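Local coordinates for response regulator ChrA (Corynebacterium diphtheriae, PDB 4YN8), which probably binds DNA to regulate transcription, as the response regulator of a haem-sensing two-component system, with a magnesium-binding receiver domain and a LuxR-type helix-turn-helix domain, at residues A[54-59]-A[85-90]; A[64-69]-A[93-98]; A[100-105]-A[126-131]. The protein carries 1 engineered substitution. All coordinates share one frame; numbering follows the deposited sequence. Where two conformers were deposited one is given.

Interaction 1 (A[54-59]-A[85-90]). With MG (magnesium ion), chain F; SO4 (sulfate ion), chain B.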
ATOM      1  N   ASP A  54      -7.072  -9.632   6.257  1.00 10.39           N
ATOM      2  CA  ASP A  54      -6.902  -9.094   4.903  0.52 12.13           C
ATOM      3  C   ASP A  54      -6.736  -7.578   4.887  1.00 11.47           C
ATOM      4  O   ASP A  54      -7.135  -6.903   5.845  1.00  9.89           O
ATOM      5  CB  ASP A  54      -8.354  -9.378   4.280  0.52 12.43           C
ATOM      6  CG  ASP A  54      -8.386  -9.481   2.858  0.52 15.21           C
ATOM      7  OD1 ASP A  54      -7.837 -10.474   2.263  0.52 19.88           O
ATOM      8  OD2 ASP A  54      -9.068  -8.623   2.277  0.52 15.60           O
ATOM      9  N   ILE A  55      -6.249  -6.995   3.771  1.00 10.76           N
ATOM     10  CA  ILE A  55      -6.273  -5.558   3.606  1.00 11.51           C
ATOM     11  C   ILE A  55      -7.553  -5.077   2.887  1.00 13.22           C
ATOM     12  O   ILE A  55      -8.322  -4.281   3.442  1.00 14.65           O
ATOM     13  CB  ILE A  55      -5.037  -5.038   2.822  1.00 11.50           C
ATOM     14  CG1 ILE A  55      -3.748  -5.528   3.444  1.00 12.17           C
ATOM     15  CG2 ILE A  55      -5.131  -3.543   2.638  1.00 11.88           C
ATOM     16  CD1 ILE A  55      -2.524  -5.197   2.607  1.00 13.06           C
ATOM     17  N   GLN A  56      -7.804  -5.591   1.686  1.00 14.66           N
ATOM     18  CA  GLN A  56      -8.865  -5.118   0.779  0.50 15.37           C
ATOM     19  C   GLN A  56     -10.241  -5.584   1.161  1.00 15.40           C
ATOM     20  O   GLN A  56     -10.583  -6.674   0.836  1.00 14.66           O
ATOM     21  CB  GLN A  56      -8.607  -5.719  -0.614  0.50 16.28           C
ATOM     22  CG  GLN A  56      -7.259  -5.392  -1.168  0.50 17.01           C
ATOM     23  CD  GLN A  56      -7.150  -5.776  -2.627  0.50 16.88           C
ATOM     24  OE1 GLN A  56      -6.551  -6.816  -2.994  0.50 15.40           O
ATOM     25  NE2 GLN A  56      -7.770  -4.961  -3.462  0.50 17.23           N
ATOM     26  N   MET A  57     -11.037  -4.762   1.853  1.00 15.28           N
ATOM     27  CA  MET A  57     -12.411  -5.160   2.201  1.00 15.41           C
ATOM     28  C   MET A  57     -13.283  -3.912   2.152  1.00 17.45           C
ATOM     29  O   MET A  57     -12.857  -2.844   2.587  1.00 15.85           O
ATOM     30  CB  MET A  57     -12.494  -5.694   3.641  1.00 15.39           C
ATOM     31  CG  MET A  57     -11.557  -6.837   3.872  1.00 17.70           C
ATOM     32  SD  MET A  57     -11.521  -7.589   5.506  1.00 18.12           S
ATOM     33  CE  MET A  57     -10.859  -6.248   6.446  1.00 15.04           C
ATOM     34  N   PRO A  58     -14.533  -4.070   1.707  1.00 20.35           N
ATOM     35  CA  PRO A  58     -15.430  -2.925   1.640  1.00 19.63           C
ATOM     36  C   PRO A  58     -15.869  -2.528   3.046  1.00 20.25           C
ATOM     37  O   PRO A  58     -15.868  -3.338   3.984  1.00 22.83           O
ATOM     38  CB  PRO A  58     -16.609  -3.503   0.824  1.00 21.25           C
ATOM     39  CG  PRO A  58     -16.786  -4.858   1.420  1.00 23.62           C
ATOM     40  CD  PRO A  58     -15.313  -5.335   1.627  1.00 23.17           C
ATOM     41  N   GLY A  59     -16.247  -1.284   3.230  1.00 18.36           N
ATOM     42  CA  GLY A  59     -16.698  -0.826   4.515  1.00 19.58           C
ATOM     43  C   GLY A  59     -15.507  -0.463   5.354  1.00 20.06           C
ATOM     44  O   GLY A  59     -15.005   0.640   5.250  1.00 28.62           O
ATOM     45  N   THR A  85      -0.408  -7.782  -4.512  1.00 10.98           N
ATOM     46  CA  THR A  85      -1.680  -7.234  -4.195  1.00 11.12           C
ATOM     47  C   THR A  85      -1.901  -5.870  -4.855  1.00 12.81           C
ATOM     48  O   THR A  85      -0.953  -5.085  -5.048  1.00 13.29           O
ATOM     49  CB  THR A  85      -1.873  -7.033  -2.647  1.00 11.45           C
ATOM     50  OG1 THR A  85      -3.231  -6.604  -2.393  1.00 12.53           O
ATOM     51  CG2 THR A  85      -0.796  -6.110  -2.086  1.00 12.09           C
ATOM     52  N   GLU A  86      -3.126  -5.606  -5.207  1.00 14.19           N
ATOM     53  CA  GLU A  86      -3.490  -4.284  -5.666  1.00 16.55           C
ATOM     54  C   GLU A  86      -3.866  -3.338  -4.519  1.00 15.21           C
ATOM     55  O   GLU A  86      -4.014  -2.141  -4.750  1.00 15.52           O
ATOM     56  CB  GLU A  86      -4.627  -4.355  -6.649  1.00 22.10           C
ATOM     57  CG  GLU A  86      -4.103  -4.881  -7.981  1.00 26.78           C
ATOM     58  CD  GLU A  86      -5.159  -4.962  -9.061  1.00 35.68           C
ATOM     59  OE1 GLU A  86      -6.379  -4.931  -8.776  1.00 42.17           O
ATOM     60  OE2 GLU A  86      -4.742  -5.088 -10.219  1.00 47.51           O
ATOM     61  N   ALA A  87      -3.944  -3.849  -3.299  1.00 12.43           N
ATOM     62  CA  ALA A  87      -4.227  -3.023  -2.131  1.00 12.79           C
ATOM     63  C   ALA A  87      -3.097  -2.038  -1.813  1.00 13.31           C
ATOM     64  O   ALA A  87      -1.991  -2.162  -2.331  1.00 12.43           O
ATOM     65  CB  ALA A  87      -4.442  -3.889  -0.933  1.00 14.49           C
ATOM     66  N   ASP A  88      -3.369  -1.135  -0.872  1.00 12.46           N
ATOM     67  CA  ASP A  88      -2.402  -0.134  -0.470  1.00 12.83           C
ATOM     68  C   ASP A  88      -1.472  -0.721   0.572  1.00 11.37           C
ATOM     69  O   ASP A  88      -1.657  -0.548   1.808  1.00  9.92           O
ATOM     70  CB  ASP A  88      -3.082   1.103   0.095  1.00 13.85           C
ATOM     71  CG  ASP A  88      -2.158   2.298   0.153  1.00 15.33           C
ATOM     72  OD1 ASP A  88      -0.916   2.167   0.114  1.00 13.89           O
ATOM     73  OD2 ASP A  88      -2.721   3.391   0.264  1.00 17.22           O
ATOM     74  N   ILE A  89      -0.487  -1.459   0.063  1.00 10.95           N
ATOM     75  CA  ILE A  89       0.418  -2.190   0.952  1.00 11.29           C
ATOM     76  C   ILE A  89       1.244  -1.199   1.805  1.00  9.96           C
ATOM     77  O   ILE A  89       1.501  -1.494   2.978  1.00  9.30           O
ATOM     78  CB  ILE A  89       1.293  -3.186   0.155  1.00 12.86           C
ATOM     79  CG1 ILE A  89       2.184  -4.021   1.107  1.00 15.03           C
ATOM     80  CG2 ILE A  89       2.147  -2.431  -0.824  1.00 12.87           C
ATOM     81  CD1 ILE A  89       2.883  -5.170   0.385  1.00 16.97           C
ATOM     82  N   LEU A  90       1.633  -0.055   1.265  1.00 10.22           N
ATOM     83  CA  LEU A  90       2.366   0.914   2.069  1.00  9.41           C
ATOM     84  C   LEU A  90       1.497   1.415   3.238  1.00  9.63           C
ATOM     85  O   LEU A  90       1.971   1.460   4.378  1.00 10.25           O
ATOM     86  CB  LEU A  90       2.859   2.054   1.239  1.00 10.67           C
ATOM     87  CG  LEU A  90       3.568   3.190   2.010  1.00 11.43           C
ATOM     88  CD1 LEU A  90       4.782   2.662   2.739  1.00 12.22           C
ATOM     89  CD2 LEU A  90       3.927   4.343   1.041  1.00 12.31           C
TER
HETATM   90 MG    MG F 204      -9.511 -10.938   0.775  1.00 18.98          MG
HETATM   91  S   SO4 B 200      -5.132  -8.369   0.231  0.89 25.27           S
HETATM   92  O1  SO4 B 200      -4.744  -9.707  -0.250  0.89 23.34           O
HETATM   93  O2  SO4 B 200      -4.832  -7.384  -0.810  0.89 34.22           O
HETATM   94  O3  SO4 B 200      -6.558  -8.166   0.592  0.89 27.99           O
HETATM   95  O4  SO4 B 200      -4.332  -8.013   1.488  0.89 27.38           O
HETATM   96  O   HOH W   1      -8.371  -9.801  -0.404  1.00 17.47           O
HETATM   97  O   HOH W   2      -5.018  -7.788  -5.313  1.00 31.60           O
HETATM   98  O   HOH W   3     -10.493  -9.357   1.938  0.50  5.31           O
HETATM   99  O   HOH W   4      -8.862 -12.839   0.329  1.00 18.37           O
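Gln-56 lays its CG over the methyl of Ala-87, CG to CB 3.2 Å, and runs on extended so that its amide slides past Thr-85 in the opposite direction. Ile-55 completes the apolar patch: its CG2, anti to the backbone N, meets the same Ala-87 CB at 3.7 Å. Polar coupling between the loops is indirect. Water 2 donates to Gln-56 OE1 and accepts from Glu-86 N, while a sulfate, probably from the crystallisation liquor, fills the cleft. The backbone of 54-59 holds the ion, Gln-56 N to sulfate O3 at 3.1 Å and nearly straight (164°), with Ile-55 N reaching O4. From segment 85-90, Thr-85 OG1 donates to O2 over a very short 2.4 Å. That hydroxyl, anti to its own backbone N, also accepts from Ala-87 N in an ST turn, which fixes its rotation. Asp-54 OD1 binds magnesium at 2.3 Å, with Asp-12, His-14 and three waters as the other ligands; one of these, water 1, also donates to sulfate O3. This is the acidic pocket of a CheY-like receiver, and the sulfate plausibly marks where a phosphoryl group would sit. The site lies at the C-terminal ends of the parallel strands: 54-59 leaves strand 50-53 toward helix 62-72, segment 85-90 leads into helix 89-94, and Ile-55 rests on Ile-79 and Thr-81 of strand 77-81.

Interaction 2 (A[64-69]-A[93-98])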
ATOM      1  N   THR A  64      -7.799   0.363   8.315  1.00 10.25           N
ATOM      2  CA  THR A  64      -8.608   1.089   9.261  1.00 11.09           C
ATOM      3  C   THR A  64      -8.826   0.234  10.505  1.00 10.46           C
ATOM      4  O   THR A  64      -8.776   0.746  11.650  1.00 10.54           O
ATOM      5  CB  THR A  64      -9.961   1.457   8.634  1.00 12.67           C
ATOM      6  OG1 THR A  64      -9.672   2.239   7.479  1.00 13.71           O
ATOM      7  CG2 THR A  64     -10.830   2.214   9.619  1.00 13.85           C
ATOM      8  N   LEU A  65      -9.080  -1.054  10.313  1.00  9.22           N
ATOM      9  CA  LEU A  65      -9.254  -1.961  11.445  1.00  9.97           C
ATOM     10  C   LEU A  65      -8.022  -2.032  12.365  1.00  9.28           C
ATOM     11  O   LEU A  65      -8.117  -2.030  13.615  1.00  8.22           O
ATOM     12  CB  LEU A  65      -9.593  -3.388  10.954  1.00 11.56           C
ATOM     13  CG  LEU A  65      -9.630  -4.446  12.036  1.00 15.29           C
ATOM     14  CD1 LEU A  65     -10.796  -4.097  12.966  1.00 15.97           C
ATOM     15  CD2 LEU A  65      -9.743  -5.840  11.394  1.00 17.59           C
ATOM     16  N   THR A  66      -6.843  -2.129  11.736  1.00  8.69           N
ATOM     17  CA  THR A  66      -5.578  -2.124  12.488  1.00  9.37           C
ATOM     18  C   THR A  66      -5.455  -0.888  13.377  1.00  9.38           C
ATOM     19  O   THR A  66      -5.118  -1.014  14.554  1.00  9.11           O
ATOM     20  CB  THR A  66      -4.363  -2.326  11.554  1.00  9.31           C
ATOM     21  OG1 THR A  66      -4.560  -3.612  10.913  1.00  9.18           O
ATOM     22  CG2 THR A  66      -3.052  -2.318  12.320  1.00 10.22           C
ATOM     23  N   ARG A  67      -5.715   0.277  12.816  1.00  9.87           N
ATOM     24  CA  ARG A  67      -5.617   1.524  13.570  1.00 11.19           C
ATOM     25  C   ARG A  67      -6.669   1.590  14.675  1.00 10.28           C
ATOM     26  O   ARG A  67      -6.388   2.043  15.807  1.00 10.79           O
ATOM     27  CB  ARG A  67      -5.732   2.719  12.630  1.00 14.40           C
ATOM     28  CG  ARG A  67      -4.552   2.819  11.651  1.00 19.02           C
ATOM     29  CD  ARG A  67      -3.261   3.267  12.369  1.00 24.49           C
ATOM     30  NE  ARG A  67      -3.613   4.288  13.390  1.00 27.13           N
ATOM     31  CZ  ARG A  67      -3.396   4.171  14.702  1.00 30.02           C
ATOM     32  NH1 ARG A  67      -2.713   3.147  15.150  1.00 27.85           N
ATOM     33  NH2 ARG A  67      -3.816   5.132  15.559  1.00 31.66           N
ATOM     34  N   ALA A  68      -7.853   1.099  14.373  1.00 10.18           N
ATOM     35  CA  ALA A  68      -8.966   1.139  15.330  1.00  9.67           C
ATOM     36  C   ALA A  68      -8.663   0.276  16.516  1.00  9.71           C
ATOM     37  O   ALA A  68      -8.895   0.678  17.699  1.00  9.74           O
ATOM     38  CB  ALA A  68     -10.291   0.757  14.678  1.00 10.12           C
ATOM     39  N   LEU A  69      -8.140  -0.928  16.249  1.00  9.22           N
ATOM     40  CA  LEU A  69      -7.771  -1.816  17.353  1.00 10.14           C
ATOM     41  C   LEU A  69      -6.613  -1.264  18.187  1.00  9.42           C
ATOM     42  O   LEU A  69      -6.588  -1.432  19.427  1.00 10.88           O
ATOM     43  CB  LEU A  69      -7.489  -3.250  16.894  1.00  9.77           C
ATOM     44  CG  LEU A  69      -8.725  -3.926  16.250  1.00 11.67           C
ATOM     45  CD1 LEU A  69      -8.386  -5.325  15.735  1.00 12.16           C
ATOM     46  CD2 LEU A  69      -9.932  -4.009  17.145  1.00 13.08           C
ATOM     47  N   VAL A  93       1.390  -1.298   5.867  1.00  8.30           N
ATOM     48  CA  VAL A  93       2.620  -1.376   6.653  1.00  8.79           C
ATOM     49  C   VAL A  93       2.711  -0.166   7.614  1.00  8.68           C
ATOM     50  O   VAL A  93       3.100  -0.295   8.800  1.00  9.29           O
ATOM     51  CB  VAL A  93       3.843  -1.540   5.733  1.00  9.39           C
ATOM     52  CG1 VAL A  93       5.166  -1.421   6.513  1.00 10.18           C
ATOM     53  CG2 VAL A  93       3.776  -2.909   5.035  1.00  9.20           C
ATOM     54  N   GLU A  94       2.336   0.997   7.129  1.00  9.69           N
ATOM     55  CA  GLU A  94       2.346   2.214   7.973  1.00 10.77           C
ATOM     56  C   GLU A  94       1.397   2.140   9.143  1.00 11.00           C
ATOM     57  O   GLU A  94       1.605   2.814  10.154  1.00 11.95           O
ATOM     58  CB  GLU A  94       2.034   3.439   7.152  1.00 12.63           C
ATOM     59  CG  GLU A  94       3.203   3.781   6.221  1.00 15.21           C
ATOM     60  CD  GLU A  94       2.913   4.952   5.288  1.00 18.75           C
ATOM     61  OE1 GLU A  94       1.737   5.127   4.868  1.00 21.87           O
ATOM     62  OE2 GLU A  94       3.885   5.691   4.971  1.00 21.47           O
ATOM     63  N   ALA A  95       0.399   1.304   9.045  1.00 10.02           N
ATOM     64  CA  ALA A  95      -0.553   1.142  10.152  1.00 10.58           C
ATOM     65  C   ALA A  95       0.050   0.484  11.364  1.00 10.13           C
ATOM     66  O   ALA A  95      -0.526   0.567  12.476  1.00 11.70           O
ATOM     67  CB  ALA A  95      -1.790   0.420   9.693  1.00 10.59           C
ATOM     68  N   GLY A  96       1.179  -0.203  11.213  1.00  8.76           N
ATOM     69  CA  GLY A  96       1.854  -0.772  12.373  1.00  8.35           C
ATOM     70  C   GLY A  96       1.190  -1.927  13.072  1.00  8.28           C
ATOM     71  O   GLY A  96       1.165  -2.013  14.341  1.00  8.99           O
ATOM     72  N   ALA A  97       0.651  -2.860  12.291  1.00  8.31           N
ATOM     73  CA  ALA A  97       0.189  -4.119  12.850  1.00  9.22           C
ATOM     74  C   ALA A  97       1.360  -4.853  13.500  1.00  9.92           C
ATOM     75  O   ALA A  97       2.491  -4.706  13.077  1.00  9.91           O
ATOM     76  CB  ALA A  97      -0.391  -4.979  11.768  1.00  8.68           C
ATOM     77  N   MET A  98       1.054  -5.658  14.498  1.00  9.95           N
ATOM     78  CA  MET A  98       2.044  -6.497  15.169  1.00 10.68           C
ATOM     79  C   MET A  98       2.779  -7.365  14.160  1.00 10.34           C
ATOM     80  O   MET A  98       4.027  -7.418  14.193  1.00 11.89           O
ATOM     81  CB  MET A  98       1.394  -7.336  16.253  1.00 11.44           C
ATOM     82  CG  MET A  98       2.297  -8.196  17.092  1.00 13.28           C
ATOM     83  SD  MET A  98       3.522  -7.263  18.049  1.00 16.18           S
ATOM     84  CE  MET A  98       2.511  -6.163  18.976  1.00 18.65           C
TER
HETATM   85  O   HOH W   5      -0.822   1.211  15.157  1.00 18.16           O
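The turn leaving helix 89-94 leans here on the flank of helix 62-72, two successive crossover helices of the receiver's CheY-like alternating beta-alpha fold. At the start of 93-98, Val-93 offers its carbonyl O to Gly-96 N at 3.1 Å, a bond that draws the chain round as the helix gives out. Ala-95 follows and is the main point of contact. Its methyl sits between two side chains of the facing helix, with Thr-66 CG2 at 4.0 Å from Ala-95 CB and the Arg-67 CG at a similar distance, so a single small residue bridges neighbouring positions of one helical turn. On the exposed flank Arg-67 bends at chi2 and chi3 (-72° and -38°), which brings the edge of its guanidinium toward Ala-95 O. Water 5 joins the two segments there: lying in the guanidinium plane at its edge, it accepts a weak bond from Arg-67 NH1 at 2.7 Å and donates to Ala-95 O at 2.8 Å. Gly-96 then swings to positive phi (70°), the first residue to leave helical geometry, and turns the chain toward the next strand. Ala-97 comes next, its N held by Tyr-100 OH, and the side chains of Ala-97 and Thr-66 also touch Ile-79 of strand 77-81. The Thr-66 hydroxyl bonds back to Gly-62 O within its own helix, a division that suits a buried threonine: its polar atom is satisfied locally and its carbon faces the contact. Thr-66 CG2, anti to its own backbone N, therefore lies against both alanines and the backbone between them, ending 3.8 Å from Ala-97 CB.

Interaction 3 (A[100-105]-A[126-131]). With SO4 (sulfate ion), chain B.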
ATOM      1  N   TYR A 100       2.970  -9.136   9.899  1.00  8.22           N
ATOM      2  CA  TYR A 100       2.655  -9.097   8.477  1.00  8.33           C
ATOM      3  C   TYR A 100       3.190 -10.417   7.903  1.00  9.39           C
ATOM      4  O   TYR A 100       4.309 -10.835   8.240  1.00 11.49           O
ATOM      5  CB  TYR A 100       3.400  -7.954   7.750  1.00  8.52           C
ATOM      6  CG  TYR A 100       2.969  -6.586   8.189  1.00  8.15           C
ATOM      7  CD1 TYR A 100       3.497  -5.986   9.321  1.00  8.56           C
ATOM      8  CD2 TYR A 100       1.985  -5.960   7.521  1.00  8.14           C
ATOM      9  CE1 TYR A 100       3.011  -4.791   9.777  1.00  8.82           C
ATOM     10  CE2 TYR A 100       1.535  -4.696   7.905  1.00  8.05           C
ATOM     11  CZ  TYR A 100       2.034  -4.150   9.050  1.00  8.50           C
ATOM     12  OH  TYR A 100       1.540  -2.945   9.449  1.00  9.67           O
ATOM     13  N   LEU A 101       2.416 -11.006   7.015  1.00  9.06           N
ATOM     14  CA  LEU A 101       2.805 -12.258   6.341  1.00  9.74           C
ATOM     15  C   LEU A 101       2.092 -12.360   5.031  1.00  9.76           C
ATOM     16  O   LEU A 101       1.013 -11.787   4.856  1.00  9.40           O
ATOM     17  CB  LEU A 101       2.447 -13.462   7.221  1.00 11.38           C
ATOM     18  CG  LEU A 101       3.149 -14.771   6.855  1.00 13.32           C
ATOM     19  CD1 LEU A 101       4.613 -14.749   7.216  1.00 15.01           C
ATOM     20  CD2 LEU A 101       2.433 -15.954   7.550  1.00 14.63           C
ATOM     21  N   LEU A 102       2.677 -13.064   4.062  1.00  9.47           N
ATOM     22  CA  LEU A 102       1.939 -13.361   2.861  1.00 10.45           C
ATOM     23  C   LEU A 102       1.024 -14.555   3.017  1.00 10.97           C
ATOM     24  O   LEU A 102       1.337 -15.492   3.716  1.00 12.00           O
ATOM     25  CB  LEU A 102       2.859 -13.595   1.662  1.00 11.63           C
ATOM     26  CG  LEU A 102       3.760 -12.433   1.271  1.00 13.48           C
ATOM     27  CD1 LEU A 102       4.604 -12.824   0.055  1.00 15.09           C
ATOM     28  CD2 LEU A 102       2.961 -11.204   0.987  1.00 13.50           C
ATOM     29  N   LYS A 103      -0.095 -14.534   2.316  1.00 12.29           N
ATOM     30  CA  LYS A 103      -1.114 -15.610   2.457  1.00 14.75           C
ATOM     31  C   LYS A 103      -0.676 -16.969   1.983  1.00 17.72           C
ATOM     32  O   LYS A 103      -1.192 -17.965   2.484  1.00 17.72           O
ATOM     33  CB  LYS A 103      -2.396 -15.270   1.726  1.00 14.49           C
ATOM     34  CG  LYS A 103      -3.140 -14.098   2.299  1.00 13.87           C
ATOM     35  CD  LYS A 103      -4.415 -13.749   1.533  1.00 15.21           C
ATOM     36  CE  LYS A 103      -5.062 -12.533   2.153  1.00 15.11           C
ATOM     37  NZ  LYS A 103      -5.939 -11.928   1.175  1.00 16.40           N
ATOM     38  N   ASP A 104       0.290 -17.006   1.081  1.00 18.83           N
ATOM     39  CA  ASP A 104       0.859 -18.282   0.627  1.00 22.94           C
ATOM     40  C   ASP A 104       2.231 -18.624   1.217  1.00 20.57           C
ATOM     41  O   ASP A 104       2.965 -19.446   0.690  1.00 21.92           O
ATOM     42  CB  ASP A 104       0.884 -18.283  -0.889  1.00 25.91           C
ATOM     43  CG  ASP A 104       1.803 -17.208  -1.472  1.00 29.20           C
ATOM     44  OD1 ASP A 104       2.459 -16.419  -0.725  1.00 29.30           O
ATOM     45  OD2 ASP A 104       1.884 -17.172  -2.734  1.00 33.26           O
ATOM     46  N   ALA A 105       2.569 -18.049   2.360  1.00 16.20           N
ATOM     47  CA  ALA A 105       3.698 -18.463   3.129  1.00 14.87           C
ATOM     48  C   ALA A 105       3.556 -19.945   3.516  1.00 14.03           C
ATOM     49  O   ALA A 105       2.473 -20.489   3.527  1.00 13.40           O
ATOM     50  CB  ALA A 105       3.849 -17.640   4.399  1.00 15.68           C
ATOM     51  N   PRO A 126      10.177 -10.969   5.758  1.00 16.03           N
ATOM     52  CA  PRO A 126      10.988 -10.494   4.624  1.00 16.16           C
ATOM     53  C   PRO A 126      10.254 -10.485   3.309  1.00 14.49           C
ATOM     54  O   PRO A 126      10.500  -9.607   2.479  1.00 12.72           O
ATOM     55  CB  PRO A 126      12.199 -11.514   4.616  1.00 16.97           C
ATOM     56  CG  PRO A 126      12.336 -11.836   6.054  1.00 18.27           C
ATOM     57  CD  PRO A 126      10.924 -11.924   6.602  1.00 16.94           C
ATOM     58  N   GLU A 127       9.340 -11.447   3.088  1.00 13.12           N
ATOM     59  CA  GLU A 127       8.607 -11.488   1.855  1.00 13.67           C
ATOM     60  C   GLU A 127       7.656 -10.305   1.706  1.00 12.02           C
ATOM     61  O   GLU A 127       7.392  -9.867   0.614  1.00 10.94           O
ATOM     62  CB  GLU A 127       7.831 -12.793   1.727  1.00 17.15           C
ATOM     63  CG  GLU A 127       8.739 -14.032   1.702  1.00 21.56           C
ATOM     64  CD  GLU A 127       9.270 -14.490   3.049  1.00 27.81           C
ATOM     65  OE1 GLU A 127       8.961 -13.894   4.138  1.00 28.48           O
ATOM     66  OE2 GLU A 127      10.058 -15.492   3.034  1.00 35.27           O
ATOM     67  N   VAL A 128       7.113  -9.842   2.835  1.00 10.64           N
ATOM     68  CA  VAL A 128       6.266  -8.681   2.810  1.00 10.45           C
ATOM     69  C   VAL A 128       7.111  -7.424   2.532  1.00 10.18           C
ATOM     70  O   VAL A 128       6.730  -6.563   1.748  1.00 10.68           O
ATOM     71  CB  VAL A 128       5.425  -8.543   4.095  1.00 10.53           C
ATOM     72  CG1 VAL A 128       4.645  -7.249   4.072  1.00 11.09           C
ATOM     73  CG2 VAL A 128       4.450  -9.743   4.207  1.00 11.88           C
ATOM     74  N   ALA A 129       8.229  -7.336   3.208  1.00 10.73           N
ATOM     75  CA  ALA A 129       9.151  -6.240   2.999  1.00 10.81           C
ATOM     76  C   ALA A 129       9.568  -6.162   1.554  1.00 10.94           C
ATOM     77  O   ALA A 129       9.613  -5.035   0.981  1.00 10.01           O
ATOM     78  CB  ALA A 129      10.361  -6.391   3.908  1.00 11.30           C
ATOM     79  N   ASN A 130       9.890  -7.308   0.947  1.00 10.81           N
ATOM     80  CA  ASN A 130      10.281  -7.328  -0.440  0.50 11.68           C
ATOM     81  C   ASN A 130       9.107  -6.838  -1.372  1.00 11.69           C
ATOM     82  O   ASN A 130       9.312  -6.045  -2.296  1.00 10.55           O
ATOM     83  CB  ASN A 130      10.853  -8.736  -0.794  0.50 12.05           C
ATOM     84  CG  ASN A 130      12.147  -9.120  -0.018  0.50 12.11           C
ATOM     85  OD1 ASN A 130      12.892  -8.301   0.538  0.50 12.52           O
ATOM     86  ND2 ASN A 130      12.415 -10.433   0.016  0.50 12.43           N
ATOM     87  N   ALA A 131       7.858  -7.284  -1.107  1.00 10.83           N
ATOM     88  CA  ALA A 131       6.685  -6.856  -1.853  1.00 10.84           C
ATOM     89  C   ALA A 131       6.471  -5.339  -1.742  1.00 10.68           C
ATOM     90  O   ALA A 131       6.083  -4.648  -2.694  1.00 11.07           O
ATOM     91  CB  ALA A 131       5.438  -7.618  -1.325  1.00 10.77           C
TER
HETATM   92  S   SO4 B 200      -5.132  -8.369   0.231  0.89 25.27           S
HETATM   93  O1  SO4 B 200      -4.744  -9.707  -0.250  0.89 23.34           O
HETATM   94  O2  SO4 B 200      -4.832  -7.384  -0.810  0.89 34.22           O
HETATM   95  O3  SO4 B 200      -6.558  -8.166   0.592  0.89 27.99           O
HETATM   96  O4  SO4 B 200      -4.332  -8.013   1.488  0.89 27.38           O
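The receiver domain's strand 99-102 is packed here against helix 126-136, which follows the last short strand of the sheet and crosses at 84°, almost perpendicular. Val-128 carries the contact. With CG1 anti to its backbone N, it turns CG2 onto the strand backbone, 3.6 Å from Leu-101 C, and sends CG1 to Tyr-100 CB at 3.9 Å. Leu-102 closes the other flank as a fork: CD2 slides past Val-128 CG2 at 3.8 Å, and CD1 reaches Glu-127 CB at 3.6 Å, so the exposed Glu-127 contributes its aliphatic root. Tyr-100 starts toward the helix, but its ring leads away, and OH bonds to Ala-92 O within helix 89-94. Past the strand, a type I turn from Leu-102 to Ala-105 sets off the extended Lys-103, whose NZ donates to sulfate O1 at 2.9 Å and bonds Asp-54 OD1, consistent with the conserved lysine of receiver domains. Leu-101 faces helix 107-119 across the sheet, resting on Leu-110 and Ala-113, while strand 77-81 adjoins on one side and helix 126-136 borders helix 89-94 through Ala-131 and Ile-89.

From the N terminus, the chain first supplies 54-59 and 64-69, the loop after strand 50-53 and the helix it enters. Strand 77-81 intervenes before the partners 85-90 and 93-98 arrive in the same order, so interactions 1 and 2 cross, each closing a loop of about 25 residues. Interaction 1 sets the approach to helix 89-94 against the loop after strand 50-53, and interaction 2 sets its exit against helix 62-72. Interaction 3 opens only afterwards, in series, closing a 20-residue loop that contains helix 107-119 and brings helix 126-136 to strand 99-102. It rejoins interaction 1 at the metal site through Lys-103, and interaction 2 through Tyr-100, whose OH reaches segment 93-98.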